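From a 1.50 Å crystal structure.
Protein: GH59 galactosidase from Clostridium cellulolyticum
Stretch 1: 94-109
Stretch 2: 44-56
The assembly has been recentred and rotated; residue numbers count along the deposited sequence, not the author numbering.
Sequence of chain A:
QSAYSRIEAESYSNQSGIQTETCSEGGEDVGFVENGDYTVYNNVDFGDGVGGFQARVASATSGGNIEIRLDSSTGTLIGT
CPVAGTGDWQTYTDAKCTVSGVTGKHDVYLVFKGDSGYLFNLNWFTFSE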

# COMPACT_ATOMS: atom_id res chain seq x y z
N ASP A 94 0.69 0.90 -12.06
CA ASP A 94 1.33 -0.04 -11.15
C ASP A 94 2.62 0.57 -10.60
O ASP A 94 3.54 0.94 -11.35
CB ASP A 94 1.67 -1.34 -11.86
CG ASP A 94 0.45 -2.16 -12.30
OD1 ASP A 94 -0.70 -1.95 -11.85
OD2 ASP A 94 0.68 -3.11 -13.09
N ALA A 95 2.69 0.66 -9.28
CA ALA A 95 3.94 1.07 -8.62
C ALA A 95 4.55 -0.22 -8.10
O ALA A 95 3.81 -1.14 -7.65
CB ALA A 95 3.64 2.06 -7.47
N LYS A 96 5.88 -0.34 -8.13
CA LYS A 96 6.48 -1.63 -7.81
C LYS A 96 7.81 -1.40 -7.07
O LYS A 96 8.52 -0.43 -7.35
CB LYS A 96 6.77 -2.39 -9.12
CG LYS A 96 5.44 -2.81 -9.81
CD LYS A 96 5.62 -3.33 -11.23
CE LYS A 96 5.74 -2.18 -12.24
NZ LYS A 96 5.66 -2.74 -13.64
N CYS A 97 8.16 -2.36 -6.20
CA CYS A 97 9.45 -2.32 -5.53
C CYS A 97 9.89 -3.73 -5.11
O CYS A 97 9.08 -4.70 -5.10
CB CYS A 97 9.46 -1.40 -4.32
SG CYS A 97 8.35 -1.99 -2.98
N THR A 98 11.18 -3.84 -4.80
CA THR A 98 11.64 -5.07 -4.21
C THR A 98 11.33 -5.11 -2.72
O THR A 98 11.12 -4.07 -2.06
CB THR A 98 13.16 -5.24 -4.41
OG1 THR A 98 13.84 -4.12 -3.85
CG2 THR A 98 13.49 -5.38 -5.91
N VAL A 99 11.37 -6.31 -2.16
CA VAL A 99 11.04 -6.51 -0.74
C VAL A 99 12.10 -7.44 -0.18
O VAL A 99 12.50 -8.40 -0.86
CB VAL A 99 9.63 -7.12 -0.63
CG1 VAL A 99 9.28 -7.62 0.77
CG2 VAL A 99 8.65 -6.01 -1.07
N SER A 100 12.58 -7.09 1.01
CA SER A 100 13.55 -7.93 1.75
C SER A 100 12.94 -9.28 2.10
O SER A 100 11.74 -9.40 2.28
CB SER A 100 13.91 -7.24 3.06
OG SER A 100 14.59 -6.00 2.80
N GLY A 101 13.81 -10.27 2.24
CA GLY A 101 13.30 -11.59 2.57
C GLY A 101 12.65 -11.61 3.93
O GLY A 101 13.20 -11.11 4.95
N VAL A 102 11.48 -12.26 3.97
CA VAL A 102 10.78 -12.45 5.22
C VAL A 102 10.04 -13.78 5.22
O VAL A 102 9.80 -14.36 4.16
CB VAL A 102 9.91 -11.24 5.58
CG1 VAL A 102 8.57 -11.36 4.98
CG2 VAL A 102 9.79 -11.13 7.10
N THR A 103 9.70 -14.26 6.41
CA THR A 103 9.00 -15.52 6.55
C THR A 103 7.72 -15.31 7.35
O THR A 103 7.54 -14.28 7.99
CB THR A 103 9.87 -16.57 7.26
OG1 THR A 103 10.48 -15.99 8.42
CG2 THR A 103 10.95 -17.09 6.32
N GLY A 104 6.84 -16.30 7.31
CA GLY A 104 5.80 -16.43 8.32
C GLY A 104 4.70 -15.40 8.20
O GLY A 104 4.57 -14.71 7.19
N LYS A 105 3.91 -15.32 9.27
CA LYS A 105 2.70 -14.51 9.31
C LYS A 105 2.99 -13.19 10.02
O LYS A 105 3.62 -13.18 11.08
CB LYS A 105 1.63 -15.29 10.07
CG LYS A 105 1.05 -16.48 9.33
CD LYS A 105 1.97 -17.71 9.48
CE LYS A 105 1.29 -19.05 9.16
NZ LYS A 105 2.35 -20.08 8.84
N HIS A 106 2.57 -12.07 9.41
CA HIS A 106 2.78 -10.77 10.01
C HIS A 106 1.62 -9.85 9.69
O HIS A 106 0.96 -10.04 8.67
CB HIS A 106 4.05 -10.17 9.42
CG HIS A 106 5.28 -10.89 9.88
ND1 HIS A 106 5.92 -11.88 9.15
CD2 HIS A 106 5.95 -10.78 11.05
CE1 HIS A 106 6.95 -12.33 9.86
NE2 HIS A 106 6.98 -11.69 11.01
N ASP A 107 1.39 -8.87 10.56
CA ASP A 107 0.43 -7.82 10.18
C ASP A 107 1.19 -6.81 9.32
O ASP A 107 2.29 -6.36 9.69
CB ASP A 107 -0.16 -7.10 11.37
CG ASP A 107 -0.87 -8.05 12.36
OD1 ASP A 107 -1.39 -9.11 11.94
OD2 ASP A 107 -0.91 -7.69 13.55
N VAL A 108 0.60 -6.44 8.17
CA VAL A 108 1.33 -5.60 7.25
C VAL A 108 0.80 -4.17 7.39
O VAL A 108 -0.40 -3.94 7.19
CB VAL A 108 1.18 -6.09 5.79
CG1 VAL A 108 1.67 -5.04 4.84
CG2 VAL A 108 1.98 -7.38 5.57
N TYR A 109 1.72 -3.22 7.70
CA TYR A 109 1.37 -1.79 7.74
C TYR A 109 1.89 -1.15 6.50
O TYR A 109 3.10 -1.19 6.24
CB TYR A 109 2.03 -1.11 8.95
CG TYR A 109 1.37 -1.52 10.24
CD1 TYR A 109 0.61 -0.60 11.00
CD2 TYR A 109 1.50 -2.83 10.74
CE1 TYR A 109 -0.00 -0.97 12.21
CE2 TYR A 109 0.90 -3.22 11.93
CZ TYR A 109 0.14 -2.29 12.66
OH TYR A 109 -0.44 -2.71 13.85
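Stretch 2 44-56: VDFGDGVGGFQAR

Stretch 2 runs antiparallel to stretch 1 and meets it as two strands joined by a glycine-rich turn. Strand 52-56 lies along strand 94-98 with their axes 4.6 Å apart and their directions at 162°; the strand that begins at Val44 crosses the one through His106 more steeply, at 130° and 4.7 Å, after the corner at Gly104. In the first ladder, Ala55 N donates to Ala95 O (2.8 Å), Ala95 N to Ala55 O (2.8 Å), Phe53 N to Cys97 O (2.9 Å) and Cys97 N to Phe53 O (3.0 Å). Val99 N to Gly51 O (3.0 Å) carries the pairing into the turn. In the second, Val44 N donates to His106 O (2.8 Å), and Phe46 N to Gly104 O (3.0 Å).

Side chains alternate between the faces. Arg56, with chi1 t and chi2 p, brings the edge of its guanidinium to Asp94 (chi1 m), so that NH1 of Arg56 and OD1 of Asp94 form a salt bridge at 2.9 Å. The extended Gln54 (t, t) reaches the same carboxylate, its NE2 making a weak hydrogen bond to Asp94 OD2 (3.1 Å). On the opposite face, Phe53 (t) presents CB to Val99 CG2 (3.7 Å) and to Cys97 SG (3.9 Å).

Phe46, in the m rotamer, points toward stretch 1. Val102 CG1 covers one face of its ring, 3.6 Å from Phe46 CG, while Val108 CG2 meets its edge at Phe46 CZ (3.5 Å). Val108 (t) also packs CG2 against Val44 CG2 (3.9 Å). Lys105 and Asp45 are linked through a water, which accepts from Lys105 NZ (2.9 Å) and donates to Asp45 OD1 (2.7 Å). Asp45 (t) turns OD1 back to accept from Gly47 N (2.9 Å), bracing the bend where Gly47 adopts positive phi.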

# COMPACT_ATOMS: atom_id res chain seq x y z
N VAL A 44 -1.08 -11.59 7.45
CA VAL A 44 -0.65 -11.88 6.09
C VAL A 44 0.46 -12.95 6.14
O VAL A 44 1.43 -12.81 6.88
CB VAL A 44 -0.12 -10.62 5.39
CG1 VAL A 44 0.39 -10.96 4.02
CG2 VAL A 44 -1.21 -9.52 5.29
N ASP A 45 0.27 -13.99 5.33
CA ASP A 45 1.22 -15.11 5.33
C ASP A 45 2.17 -14.96 4.15
O ASP A 45 1.75 -15.03 3.00
CB ASP A 45 0.45 -16.44 5.22
CG ASP A 45 1.33 -17.67 5.38
OD1 ASP A 45 2.58 -17.56 5.53
OD2 ASP A 45 0.73 -18.77 5.36
N PHE A 46 3.45 -14.71 4.46
CA PHE A 46 4.47 -14.57 3.46
C PHE A 46 5.11 -15.88 3.02
O PHE A 46 5.89 -15.89 2.07
CB PHE A 46 5.60 -13.68 4.00
CG PHE A 46 5.22 -12.24 4.04
CD1 PHE A 46 5.43 -11.43 2.92
CD2 PHE A 46 4.50 -11.73 5.16
CE1 PHE A 46 5.01 -10.07 2.94
CE2 PHE A 46 4.10 -10.42 5.21
CZ PHE A 46 4.35 -9.57 4.10
N GLY A 47 4.80 -16.97 3.73
CA GLY A 47 5.50 -18.25 3.50
C GLY A 47 7.00 -18.03 3.49
O GLY A 47 7.55 -17.29 4.34
N ASP A 48 7.67 -18.60 2.50
CA ASP A 48 9.10 -18.39 2.30
C ASP A 48 9.32 -18.21 0.81
O ASP A 48 9.23 -19.19 0.04
CB ASP A 48 9.88 -19.61 2.86
CG ASP A 48 11.27 -19.76 2.27
OD1 ASP A 48 11.55 -20.89 1.76
OD2 ASP A 48 12.08 -18.80 2.32
N GLY A 49 9.56 -16.98 0.38
CA GLY A 49 9.74 -16.75 -1.07
C GLY A 49 9.57 -15.32 -1.56
O GLY A 49 9.79 -15.08 -2.75
N VAL A 50 9.19 -14.38 -0.67
CA VAL A 50 8.81 -13.01 -1.12
C VAL A 50 9.99 -12.27 -1.77
O VAL A 50 11.12 -12.34 -1.26
CB VAL A 50 8.22 -12.12 0.03
CG1 VAL A 50 9.33 -11.65 1.03
CG2 VAL A 50 7.46 -10.92 -0.57
N GLY A 51 9.73 -11.59 -2.89
CA GLY A 51 10.76 -10.78 -3.53
C GLY A 51 10.32 -9.37 -3.95
O GLY A 51 11.14 -8.51 -4.21
N GLY A 52 9.01 -9.14 -4.00
CA GLY A 52 8.53 -7.88 -4.57
C GLY A 52 7.14 -7.48 -4.10
O GLY A 52 6.44 -8.25 -3.46
N PHE A 53 6.75 -6.27 -4.50
CA PHE A 53 5.44 -5.68 -4.10
C PHE A 53 4.94 -4.84 -5.27
O PHE A 53 5.73 -4.15 -5.93
CB PHE A 53 5.68 -4.80 -2.89
CG PHE A 53 4.50 -3.93 -2.45
CD1 PHE A 53 3.59 -4.38 -1.48
CD2 PHE A 53 4.38 -2.62 -2.92
CE1 PHE A 53 2.60 -3.54 -1.02
CE2 PHE A 53 3.37 -1.78 -2.46
CZ PHE A 53 2.47 -2.25 -1.51
N GLN A 54 3.63 -4.94 -5.52
CA GLN A 54 2.98 -4.23 -6.62
C GLN A 54 1.75 -3.56 -6.04
O GLN A 54 0.93 -4.22 -5.38
CB GLN A 54 2.61 -5.24 -7.72
CG GLN A 54 1.88 -4.68 -8.94
CD GLN A 54 1.31 -5.79 -9.82
OE1 GLN A 54 1.21 -6.96 -9.40
NE2 GLN A 54 0.89 -5.43 -11.03
N ALA A 55 1.63 -2.25 -6.29
CA ALA A 55 0.46 -1.51 -5.82
C ALA A 55 -0.23 -0.78 -6.97
O ALA A 55 0.45 -0.20 -7.84
CB ALA A 55 0.87 -0.50 -4.76
N ARG A 56 -1.57 -0.84 -6.97
CA ARG A 56 -2.36 -0.16 -8.01
C ARG A 56 -2.76 1.22 -7.49
O ARG A 56 -3.54 1.30 -6.56
CB ARG A 56 -3.59 -1.02 -8.34
CG ARG A 56 -4.40 -0.54 -9.51
CD ARG A 56 -3.61 -0.77 -10.81
NE ARG A 56 -4.40 -0.26 -11.93
CZ ARG A 56 -3.95 -0.16 -13.18
NH1 ARG A 56 -2.71 -0.57 -13.49
NH2 ARG A 56 -4.75 0.35 -14.12
O HOH W 1 3.73 -19.84 6.27
O HOH W 2 8.43 -14.86 1.97
O HOH W 3 13.50 -10.91 -1.14